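Local coordinates for Lin1840 protein (PDB 4ZOC), which probably hydrolyses terminal, non-reducing beta-D-glucosyl residues with release of beta-D-glucose, as part of beta-1,2-glucan metabolism, at residues V644-R655 with F678-N689; P137-P145 with N218-A226. The protein carries 2 engineered substitutions. One frame throughout, in Å; residues are numbered along the deposited sequence. Where two conformers were deposited one is given.

Overall arrangement
The two contacts come in series along the chain: contact 2 is complete before contact 1 begins. Contact 2 belongs to the TIM-barrel domain and its centre lies about 9 Å from the centre of the chain, whereas the centre of contact 1, in the fibronectin type III-like domain, lies about 25 Å from it. Their own centres are about 19 Å apart and their nearest atoms about 6 Å, so they do not touch. Helix 212-219 spans the gap. Its last residues, Asn218 and Tyr219, pack in contact 2, while its Arg213 and Gln217 meet Ile653, Arg655, Phe687 and Tyr688 of contact 1. A single barrel helix thus packs on a barrel loop at its end and on the fibronectin type III-like domain through Arg213 and Gln217.

Contact 1 of 2, residues V644-R655 with F678-N689; sequences VYLQDVTASISR and FELTSEAFSFYN. With MG (magnesium ion), chain D.
The contact runs through the core of the fibronectin type III-like beta sandwich to a magnesium site, with Val644 and Leu646 of strand 638-648 meeting Phe678, Leu680 and Phe685. The short strand segments 644-648 and 678-680 run nearly parallel with axes 9.9 Å apart, a separation that fits two sheets packed face to face. Val644 divides its branches: CG2 sits over the Phe678 ring, and CG1 reaches Leu680 CD1 at 3.7 Å. Leu646 CD2 makes a centred CH-pi contact, 3.7 Å from the centroid of the Phe685 ring and 3° off its normal.

Farther along, Phe687 packs against the loop after the strand. Its chi1 of 72° sets the ring between its own backbone N and carbonyl carbon, with Arg655 CD over one face, 3.8 Å from the centroid. The guanidinium and ring planes are only 2° apart, yet the guanidinium covers Phe687 CB and not the ring centre. Ser652 OG, hydrogen-bonded to Glu697, and Ile653 CG1 meet the ring edge.

Magnesium is six-coordinate, bound by Asp648 OD1 at 2.0 Å, Thr650 O at 2.1 Å and four waters. The other oxygen, Asp648 OD2, accepts from water 2 at 2.6 Å and probably from metal-bound water 3; water 2 also donates to Phe685 O and accepts from Arg655 NH2 at 2.9 Å. No direct hydrogen bond joins the segments, so their polar link is water-mediated. With the metal on one oxygen and Arg655, itself salt-bridged to Glu659, one water away from the other, the Asp648 carboxylate is probably held charged.

Contact 2 of 2, residues P137-P145 with N218-A226; sequences PMLDLVRDP and NYLPAYNAA
A chi1 of -51° puts the Tyr223 ring opposite its own carbonyl carbon, and Asp140 turns its carboxylate in the same sense, which brings the phenol and the acid together. The pair lies in the TIM barrel, where the loop after strand 133-134 rests on the two consecutive helices 212-219 and 221-228 that follow the adjacent strand 187-193. Tyr223 OH donates to Asp140 OD1 at 2.6 Å, entering on the anti side, 20° out of the carboxylate plane. This is the one direct hydrogen bond between the segments. Tyr223 OH also binds Ala195 N, while Asp140 OD2 is held by His192 ND1, so the pair is tied to the end of strand 187-193 and to the residues just after it.

Leu139 covers the helix beside them. Its CD1 abuts Ala226 CB at 3.5 Å, and its CB packs on Ala222 CB at 4.0 Å. Leu141 CD2 stands above the centre of the Tyr219 ring, 3.9 Å from the centroid and 12° off the normal, a CH-pi contact.

Water 8 lies over the Tyr223 ring and takes the place of a helical i to i+4 bond: it accepts from Tyr223 N at 3.1 Å and donates to Tyr219 O at 2.8 Å, and it donates to Leu139 O as well. The Arg143 guanidinium turns one face to Tyr219 OH and makes a cation-pi contact with Tyr564. Water 10 bridges Leu141 O and Tyr219 OH, 2.9 Å from each.

Contact 1 of 2, residues V644-R655 with F678-N689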
loop_
_atom_site.group_PDB
_atom_site.type_symbol
_atom_site.label_atom_id
_atom_site.label_comp_id
_atom_site.label_asym_id
_atom_site.label_seq_id
_atom_site.Cartn_x
_atom_site.Cartn_y
_atom_site.Cartn_z
ATOM N N VAL A 644 -26.697 -7.403 -4.065
ATOM C CA VAL A 644 -27.245 -6.224 -3.356
ATOM C C VAL A 644 -26.141 -5.570 -2.554
ATOM O O VAL A 644 -25.504 -6.209 -1.702
ATOM C CB VAL A 644 -28.420 -6.603 -2.452
ATOM C CG1 VAL A 644 -28.983 -5.377 -1.776
ATOM C CG2 VAL A 644 -29.466 -7.384 -3.226
ATOM N N TYR A 645 -25.985 -4.259 -2.805
ATOM C CA TYR A 645 -25.042 -3.420 -2.133
ATOM C C TYR A 645 -25.715 -2.314 -1.313
ATOM O O TYR A 645 -26.817 -1.801 -1.640
ATOM C CB TYR A 645 -24.095 -2.806 -3.172
ATOM C CG TYR A 645 -23.311 -3.765 -4.029
ATOM C CD1 TYR A 645 -23.861 -4.285 -5.172
ATOM C CD2 TYR A 645 -21.988 -4.035 -3.750
ATOM C CE1 TYR A 645 -23.151 -5.143 -6.006
ATOM C CE2 TYR A 645 -21.258 -4.949 -4.519
ATOM C CZ TYR A 645 -21.833 -5.476 -5.635
ATOM O OH TYR A 645 -21.155 -6.330 -6.431
ATOM N N LEU A 646 -25.092 -1.989 -0.225
ATOM C CA LEU A 646 -25.468 -0.863 0.576
ATOM C C LEU A 646 -24.331 0.236 0.665
ATOM O O LEU A 646 -23.100 -0.078 0.720
ATOM C CB LEU A 646 -25.761 -1.368 1.948
ATOM C CG LEU A 646 -26.894 -0.737 2.734
ATOM C CD1 LEU A 646 -28.201 -0.749 1.888
ATOM C CD2 LEU A 646 -26.983 -1.546 4.017
ATOM N N GLN A 647 -24.740 1.504 0.631
ATOM C CA GLN A 647 -23.933 2.608 0.905
ATOM C C GLN A 647 -24.493 3.457 2.069
ATOM O O GLN A 647 -25.675 3.792 2.071
ATOM C CB GLN A 647 -23.793 3.508 -0.300
ATOM C CG GLN A 647 -22.925 4.745 -0.048
ATOM C CD GLN A 647 -22.874 5.720 -1.220
ATOM O OE1 GLN A 647 -23.711 5.705 -2.110
ATOM N NE2 GLN A 647 -21.839 6.558 -1.236
ATOM N N ASP A 648 -23.623 3.825 3.020
ATOM C CA ASP A 648 -23.875 4.787 4.062
ATOM C C ASP A 648 -23.374 6.150 3.567
ATOM O O ASP A 648 -22.174 6.381 3.534
ATOM C CB ASP A 648 -23.202 4.333 5.349
ATOM C CG ASP A 648 -23.642 5.092 6.574
ATOM O OD1 ASP A 648 -24.349 6.142 6.470
ATOM O OD2 ASP A 648 -23.241 4.619 7.671
ATOM N N VAL A 649 -24.284 7.045 3.223
ATOM C CA VAL A 649 -23.926 8.238 2.453
ATOM C C VAL A 649 -23.106 9.268 3.271
ATOM O O VAL A 649 -22.117 9.862 2.783
ATOM C CB VAL A 649 -25.187 8.864 1.847
ATOM C CG1 VAL A 649 -24.839 10.106 1.169
ATOM C CG2 VAL A 649 -25.858 7.924 0.852
ATOM N N THR A 650 -23.501 9.407 4.526
ATOM C CA THR A 650 -22.821 10.270 5.488
ATOM C C THR A 650 -22.652 9.532 6.795
ATOM O O THR A 650 -23.599 8.974 7.326
ATOM C CB THR A 650 -23.641 11.542 5.747
ATOM O OG1 THR A 650 -23.981 12.142 4.489
ATOM C CG2 THR A 650 -22.855 12.557 6.585
ATOM N N ALA A 651 -21.464 9.582 7.347
ATOM C CA ALA A 651 -21.208 8.930 8.612
ATOM C C ALA A 651 -20.107 9.610 9.403
ATOM O O ALA A 651 -19.365 10.433 8.900
ATOM C CB ALA A 651 -20.870 7.438 8.323
ATOM N N SER A 652 -19.927 9.227 10.646
ATOM C CA SER A 652 -18.815 9.753 11.451
ATOM C C SER A 652 -17.412 9.193 11.010
ATOM O O SER A 652 -16.389 9.660 11.470
ATOM C CB SER A 652 -19.102 9.426 12.911
ATOM O OG SER A 652 -19.095 8.015 13.058
ATOM N N ILE A 653 -17.409 8.170 10.143
ATOM C CA ILE A 653 -16.218 7.637 9.498
ATOM C C ILE A 653 -16.603 7.681 7.985
ATOM O O ILE A 653 -17.712 7.334 7.614
ATOM C CB ILE A 653 -16.020 6.160 9.928
ATOM C CG1 ILE A 653 -15.689 6.065 11.418
ATOM C CG2 ILE A 653 -14.983 5.501 9.058
ATOM C CD1 ILE A 653 -14.363 6.635 11.810
ATOM N N SER A 654 -15.646 8.018 7.110
ATOM C CA SER A 654 -15.903 8.013 5.706
ATOM C C SER A 654 -16.145 6.535 5.300
ATOM O O SER A 654 -15.281 5.731 5.489
ATOM C CB SER A 654 -14.654 8.599 4.949
ATOM O OG SER A 654 -14.906 8.665 3.570
ATOM N N ARG A 655 -17.300 6.207 4.722
ATOM C CA ARG A 655 -17.696 4.840 4.452
ATOM C C ARG A 655 -17.523 4.511 2.958
ATOM O O ARG A 655 -17.588 5.375 2.093
ATOM C CB ARG A 655 -19.142 4.563 4.955
ATOM C CG ARG A 655 -19.294 4.749 6.481
ATOM C CD ARG A 655 -19.982 3.533 7.165
ATOM N NE ARG A 655 -19.147 2.421 7.003
ATOM C CZ ARG A 655 -19.422 1.222 6.491
ATOM N NH1 ARG A 655 -18.381 0.440 6.344
ATOM N NH2 ARG A 655 -20.642 0.747 6.211
ATOM N N PHE A 678 -34.277 -10.877 -0.222
ATOM C CA PHE A 678 -33.075 -10.762 0.644
ATOM C C PHE A 678 -33.454 -9.996 1.900
ATOM O O PHE A 678 -34.238 -9.093 1.831
ATOM C CB PHE A 678 -31.949 -10.000 -0.071
ATOM C CG PHE A 678 -31.519 -10.566 -1.369
ATOM C CD1 PHE A 678 -30.612 -11.622 -1.420
ATOM C CD2 PHE A 678 -32.017 -10.071 -2.552
ATOM C CE1 PHE A 678 -30.205 -12.101 -2.636
ATOM C CE2 PHE A 678 -31.605 -10.545 -3.762
ATOM C CZ PHE A 678 -30.706 -11.571 -3.803
ATOM N N GLU A 679 -32.909 -10.342 3.051
ATOM C CA GLU A 679 -33.086 -9.542 4.289
ATOM C C GLU A 679 -31.770 -8.860 4.599
ATOM O O GLU A 679 -30.748 -9.524 4.824
ATOM C CB GLU A 679 -33.494 -10.443 5.463
ATOM C CG GLU A 679 -33.746 -9.651 6.748
ATOM C CD GLU A 679 -34.109 -10.475 7.933
ATOM O OE1 GLU A 679 -34.428 -9.861 8.944
ATOM O OE2 GLU A 679 -34.072 -11.719 7.873
ATOM N N LEU A 680 -31.753 -7.531 4.606
ATOM C CA LEU A 680 -30.531 -6.820 5.020
ATOM C C LEU A 680 -30.859 -6.427 6.437
ATOM O O LEU A 680 -31.718 -5.544 6.649
ATOM C CB LEU A 680 -30.275 -5.595 4.135
ATOM C CG LEU A 680 -30.217 -5.829 2.598
ATOM C CD1 LEU A 680 -29.795 -4.634 1.803
ATOM C CD2 LEU A 680 -29.324 -6.938 2.269
ATOM N N THR A 681 -30.227 -7.099 7.403
ATOM C CA THR A 681 -30.512 -6.838 8.831
ATOM C C THR A 681 -29.867 -5.546 9.184
ATOM O O THR A 681 -29.079 -5.004 8.391
ATOM C CB THR A 681 -29.989 -7.926 9.764
ATOM O OG1 THR A 681 -28.570 -7.881 9.787
ATOM C CG2 THR A 681 -30.491 -9.302 9.397
ATOM N N SER A 682 -30.119 -5.052 10.392
ATOM C CA SER A 682 -29.508 -3.786 10.802
ATOM C C SER A 682 -27.966 -3.865 10.898
ATOM O O SER A 682 -27.277 -2.864 10.738
ATOM C CB SER A 682 -30.155 -3.233 12.055
ATOM O OG SER A 682 -29.853 -4.048 13.131
ATOM N N GLU A 683 -27.440 -5.057 11.120
ATOM C CA GLU A 683 -26.016 -5.251 11.077
ATOM C C GLU A 683 -25.409 -4.790 9.722
ATOM O O GLU A 683 -24.309 -4.258 9.682
ATOM C CB GLU A 683 -25.678 -6.735 11.392
ATOM C CG GLU A 683 -24.195 -6.948 11.598
ATOM C CD GLU A 683 -23.437 -7.138 10.282
ATOM O OE1 GLU A 683 -24.024 -7.713 9.333
ATOM O OE2 GLU A 683 -22.258 -6.701 10.198
ATOM N N ALA A 684 -26.153 -4.945 8.636
ATOM C CA ALA A 684 -25.696 -4.520 7.292
ATOM C C ALA A 684 -25.536 -3.041 7.243
ATOM O O ALA A 684 -24.783 -2.538 6.400
ATOM C CB ALA A 684 -26.656 -4.974 6.231
ATOM N N PHE A 685 -26.263 -2.323 8.120
ATOM C CA PHE A 685 -26.203 -0.870 8.151
ATOM C C PHE A 685 -25.166 -0.301 9.130
ATOM O O PHE A 685 -24.995 0.905 9.214
ATOM C CB PHE A 685 -27.598 -0.286 8.514
ATOM C CG PHE A 685 -28.650 -0.498 7.472
ATOM C CD1 PHE A 685 -29.318 -1.717 7.336
ATOM C CD2 PHE A 685 -29.037 0.540 6.669
ATOM C CE1 PHE A 685 -30.278 -1.903 6.336
ATOM C CE2 PHE A 685 -29.951 0.362 5.643
ATOM C CZ PHE A 685 -30.626 -0.839 5.499
ATOM N N SER A 686 -24.526 -1.196 9.867
ATOM C CA SER A 686 -23.660 -0.839 10.964
ATOM C C SER A 686 -22.216 -0.845 10.529
ATOM O O SER A 686 -21.840 -1.443 9.481
ATOM C CB SER A 686 -23.885 -1.819 12.085
ATOM O OG SER A 686 -25.258 -1.698 12.503
ATOM N N PHE A 687 -21.402 -0.200 11.388
ATOM C CA PHE A 687 -19.979 -0.060 11.174
ATOM C C PHE A 687 -19.236 0.280 12.445
ATOM O O PHE A 687 -19.844 0.636 13.424
ATOM C CB PHE A 687 -19.675 0.998 10.105
ATOM C CG PHE A 687 -19.918 2.398 10.551
ATOM C CD1 PHE A 687 -21.250 2.891 10.572
ATOM C CD2 PHE A 687 -18.928 3.175 11.014
ATOM C CE1 PHE A 687 -21.489 4.187 10.984
ATOM C CE2 PHE A 687 -19.176 4.464 11.434
ATOM C CZ PHE A 687 -20.493 4.932 11.436
ATOM N N TYR A 688 -17.883 0.163 12.405
ATOM C CA TYR A 688 -17.038 0.525 13.480
ATOM C C TYR A 688 -16.681 2.001 13.490
ATOM O O TYR A 688 -16.215 2.489 12.507
ATOM C CB TYR A 688 -15.753 -0.305 13.439
ATOM C CG TYR A 688 -16.022 -1.726 13.855
ATOM C CD1 TYR A 688 -16.089 -2.075 15.128
ATOM C CD2 TYR A 688 -16.294 -2.708 12.894
ATOM C CE1 TYR A 688 -16.348 -3.418 15.481
ATOM C CE2 TYR A 688 -16.549 -4.018 13.217
ATOM C CZ TYR A 688 -16.542 -4.375 14.511
ATOM O OH TYR A 688 -16.804 -5.678 14.766
ATOM N N ASN A 689 -16.935 2.696 14.590
ATOM C CA ASN A 689 -16.678 4.116 14.648
ATOM C C ASN A 689 -15.264 4.433 15.141
ATOM O O ASN A 689 -14.463 3.508 15.333
ATOM C CB ASN A 689 -17.773 4.805 15.425
ATOM C CG ASN A 689 -17.713 4.564 16.918
ATOM O OD1 ASN A 689 -16.798 3.964 17.449
ATOM N ND2 ASN A 689 -18.733 5.077 17.605
HETATM MG MG MG D . -25.048 7.488 7.768
HETATM O O HOH W 1 -24.969 3.475 10.273
HETATM O O HOH W 2 -22.874 2.002 7.494
HETATM O O HOH W 3 -23.928 6.615 9.330
HETATM O O HOH W 4 -26.041 8.332 6.128
HETATM O O HOH W 5 -22.348 -1.412 6.654
HETATM O O HOH W 6 -26.640 6.391 8.349
HETATM O O HOH W 7 -25.658 9.096 9.052
#

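Contact 2 of 2, residues P137-P145 with N218-A226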
loop_
_atom_site.group_PDB
_atom_site.type_symbol
_atom_site.label_atom_id
_atom_site.label_comp_id
_atom_site.label_asym_id
_atom_site.label_seq_id
_atom_site.Cartn_x
_atom_site.Cartn_y
_atom_site.Cartn_z
ATOM N N PRO A 137 -10.778 -23.112 6.093
ATOM C CA PRO A 137 -10.643 -22.097 5.037
ATOM C C PRO A 137 -9.551 -21.030 5.297
ATOM O O PRO A 137 -9.245 -20.660 6.431
ATOM C CB PRO A 137 -12.003 -21.454 5.021
ATOM C CG PRO A 137 -12.449 -21.523 6.438
ATOM C CD PRO A 137 -11.970 -22.879 6.910
ATOM N N MET A 138 -8.963 -20.519 4.193
ATOM C CA MET A 138 -8.126 -19.335 4.242
ATOM C C MET A 138 -9.021 -18.109 4.006
ATOM O O MET A 138 -9.666 -17.958 2.927
ATOM C CB MET A 138 -7.033 -19.485 3.183
ATOM C CG MET A 138 -5.997 -18.408 3.187
ATOM S SD MET A 138 -6.513 -16.942 2.243
ATOM C CE MET A 138 -4.864 -16.281 1.925
ATOM N N LEU A 139 -9.028 -17.222 4.973
ATOM C CA LEU A 139 -9.997 -16.101 5.040
ATOM C C LEU A 139 -9.349 -14.729 5.054
ATOM O O LEU A 139 -9.932 -13.744 5.509
ATOM C CB LEU A 139 -10.929 -16.289 6.224
ATOM C CG LEU A 139 -11.779 -17.568 6.120
ATOM C CD1 LEU A 139 -12.574 -17.767 7.406
ATOM C CD2 LEU A 139 -12.764 -17.477 4.943
ATOM N N ASP A 140 -8.130 -14.648 4.506
ATOM C CA ASP A 140 -7.398 -13.376 4.472
ATOM C C ASP A 140 -7.981 -12.563 3.321
ATOM O O ASP A 140 -7.991 -12.991 2.118
ATOM C CB ASP A 140 -5.890 -13.637 4.251
ATOM C CG ASP A 140 -5.323 -14.621 5.271
ATOM O OD1 ASP A 140 -5.796 -14.671 6.430
ATOM O OD2 ASP A 140 -4.435 -15.391 4.915
ATOM N N LEU A 141 -8.463 -11.365 3.654
ATOM C CA LEU A 141 -8.925 -10.405 2.658
ATOM C C LEU A 141 -7.734 -9.981 1.805
ATOM O O LEU A 141 -6.629 -9.759 2.345
ATOM C CB LEU A 141 -9.495 -9.172 3.382
ATOM C CG LEU A 141 -10.135 -8.080 2.522
ATOM C CD1 LEU A 141 -11.455 -8.616 2.065
ATOM C CD2 LEU A 141 -10.293 -6.831 3.335
ATOM N N VAL A 142 -7.956 -9.979 0.489
ATOM C CA VAL A 142 -6.930 -9.628 -0.461
ATOM C C VAL A 142 -7.356 -8.455 -1.356
ATOM O O VAL A 142 -8.474 -8.440 -1.944
ATOM C CB VAL A 142 -6.469 -10.841 -1.285
ATOM C CG1 VAL A 142 -5.753 -11.827 -0.402
ATOM C CG2 VAL A 142 -7.617 -11.542 -2.061
ATOM N N ARG A 143 -6.431 -7.506 -1.492
ATOM C CA ARG A 143 -6.575 -6.371 -2.410
ATOM C C ARG A 143 -5.344 -6.226 -3.346
ATOM O O ARG A 143 -5.284 -5.239 -4.079
ATOM C CB ARG A 143 -6.747 -5.113 -1.630
ATOM C CG ARG A 143 -8.027 -5.026 -0.859
ATOM C CD ARG A 143 -7.969 -3.809 0.061
ATOM N NE ARG A 143 -9.268 -3.608 0.706
ATOM C CZ ARG A 143 -9.529 -2.659 1.600
ATOM N NH1 ARG A 143 -8.593 -1.817 1.950
ATOM N NH2 ARG A 143 -10.740 -2.555 2.143
ATOM N N ASP A 144 -4.396 -7.175 -3.300
ATOM C CA ASP A 144 -3.084 -7.014 -3.932
ATOM C C ASP A 144 -2.719 -8.306 -4.639
ATOM O O ASP A 144 -2.195 -9.249 -4.068
ATOM C CB ASP A 144 -2.030 -6.587 -2.897
ATOM C CG ASP A 144 -0.707 -6.219 -3.535
ATOM O OD1 ASP A 144 -0.474 -6.591 -4.748
ATOM O OD2 ASP A 144 0.118 -5.589 -2.815
ATOM N N PRO A 145 -3.002 -8.367 -5.945
ATOM C CA PRO A 145 -2.714 -9.547 -6.691
ATOM C C PRO A 145 -1.245 -9.852 -6.972
ATOM O O PRO A 145 -0.946 -10.909 -7.572
ATOM C CB PRO A 145 -3.503 -9.337 -7.971
ATOM C CG PRO A 145 -3.664 -7.903 -8.118
ATOM C CD PRO A 145 -3.646 -7.305 -6.732
ATOM N N ASN A 218 -12.844 -4.540 8.104
ATOM C CA ASN A 218 -12.637 -5.273 6.844
ATOM C C ASN A 218 -11.857 -6.601 6.966
ATOM O O ASN A 218 -12.122 -7.555 6.238
ATOM C CB ASN A 218 -12.031 -4.359 5.810
ATOM C CG ASN A 218 -13.032 -3.298 5.340
ATOM O OD1 ASN A 218 -14.158 -3.604 5.045
ATOM N ND2 ASN A 218 -12.619 -2.072 5.282
ATOM N N TYR A 219 -10.909 -6.626 7.899
ATOM C CA TYR A 219 -9.929 -7.733 7.897
ATOM C C TYR A 219 -10.318 -8.866 8.844
ATOM O O TYR A 219 -9.915 -10.008 8.617
ATOM C CB TYR A 219 -8.524 -7.192 8.236
ATOM C CG TYR A 219 -7.963 -6.520 7.043
ATOM C CD1 TYR A 219 -8.301 -5.238 6.756
ATOM C CD2 TYR A 219 -7.158 -7.220 6.111
ATOM C CE1 TYR A 219 -7.866 -4.646 5.598
ATOM C CE2 TYR A 219 -6.695 -6.591 5.000
ATOM C CZ TYR A 219 -7.044 -5.295 4.757
ATOM O OH TYR A 219 -6.649 -4.697 3.562
ATOM N N LEU A 220 -11.062 -8.560 9.914
ATOM C CA LEU A 220 -11.473 -9.604 10.861
ATOM C C LEU A 220 -12.824 -10.313 10.596
ATOM O O LEU A 220 -12.995 -11.446 11.055
ATOM C CB LEU A 220 -11.465 -9.057 12.287
ATOM C CG LEU A 220 -10.142 -8.572 12.867
ATOM C CD1 LEU A 220 -10.353 -8.059 14.303
ATOM C CD2 LEU A 220 -9.234 -9.744 12.894
ATOM N N PRO A 221 -13.763 -9.684 9.855
ATOM C CA PRO A 221 -15.083 -10.281 9.847
ATOM C C PRO A 221 -15.149 -11.741 9.328
ATOM O O PRO A 221 -15.919 -12.550 9.873
ATOM C CB PRO A 221 -15.833 -9.387 8.904
ATOM C CG PRO A 221 -15.349 -7.991 9.349
ATOM C CD PRO A 221 -13.825 -8.256 9.394
ATOM N N ALA A 222 -14.413 -12.093 8.286
ATOM C CA ALA A 222 -14.540 -13.432 7.757
ATOM C C ALA A 222 -14.027 -14.444 8.770
ATOM O O ALA A 222 -14.683 -15.495 8.969
ATOM C CB ALA A 222 -13.912 -13.589 6.367
ATOM N N TYR A 223 -12.918 -14.171 9.449
ATOM C CA TYR A 223 -12.434 -15.109 10.512
ATOM C C TYR A 223 -13.555 -15.330 11.548
ATOM O O TYR A 223 -13.834 -16.465 11.996
ATOM C CB TYR A 223 -11.169 -14.647 11.242
ATOM C CG TYR A 223 -10.003 -14.229 10.402
ATOM C CD1 TYR A 223 -9.407 -15.084 9.451
ATOM C CD2 TYR A 223 -9.512 -12.967 10.510
ATOM C CE1 TYR A 223 -8.293 -14.681 8.673
ATOM C CE2 TYR A 223 -8.461 -12.566 9.714
ATOM C CZ TYR A 223 -7.858 -13.429 8.803
ATOM O OH TYR A 223 -6.883 -12.887 7.962
ATOM N N ASN A 224 -14.106 -14.208 11.973
ATOM C CA ASN A 224 -15.096 -14.231 13.015
ATOM C C ASN A 224 -16.296 -15.066 12.591
ATOM O O ASN A 224 -16.855 -15.826 13.386
ATOM C CB ASN A 224 -15.516 -12.804 13.429
ATOM C CG ASN A 224 -16.572 -12.843 14.496
ATOM O OD1 ASN A 224 -16.326 -13.321 15.573
ATOM N ND2 ASN A 224 -17.790 -12.520 14.137
ATOM N N ALA A 225 -16.728 -14.922 11.344
ATOM C CA ALA A 225 -17.916 -15.623 10.860
ATOM C C ALA A 225 -17.669 -17.114 10.880
ATOM O O ALA A 225 -18.508 -17.881 11.334
ATOM C CB ALA A 225 -18.328 -15.193 9.489
ATOM N N ALA A 226 -16.471 -17.521 10.474
ATOM C CA ALA A 226 -16.135 -18.944 10.523
ATOM C C ALA A 226 -16.007 -19.540 11.920
ATOM O O ALA A 226 -16.357 -20.684 12.197
ATOM C CB ALA A 226 -14.851 -19.137 9.702
HETATM O O HOH W 8 -11.115 -12.382 7.705
HETATM O O HOH W 9 -8.004 -10.661 6.673
HETATM O O HOH W 10 -6.006 -6.935 1.820
#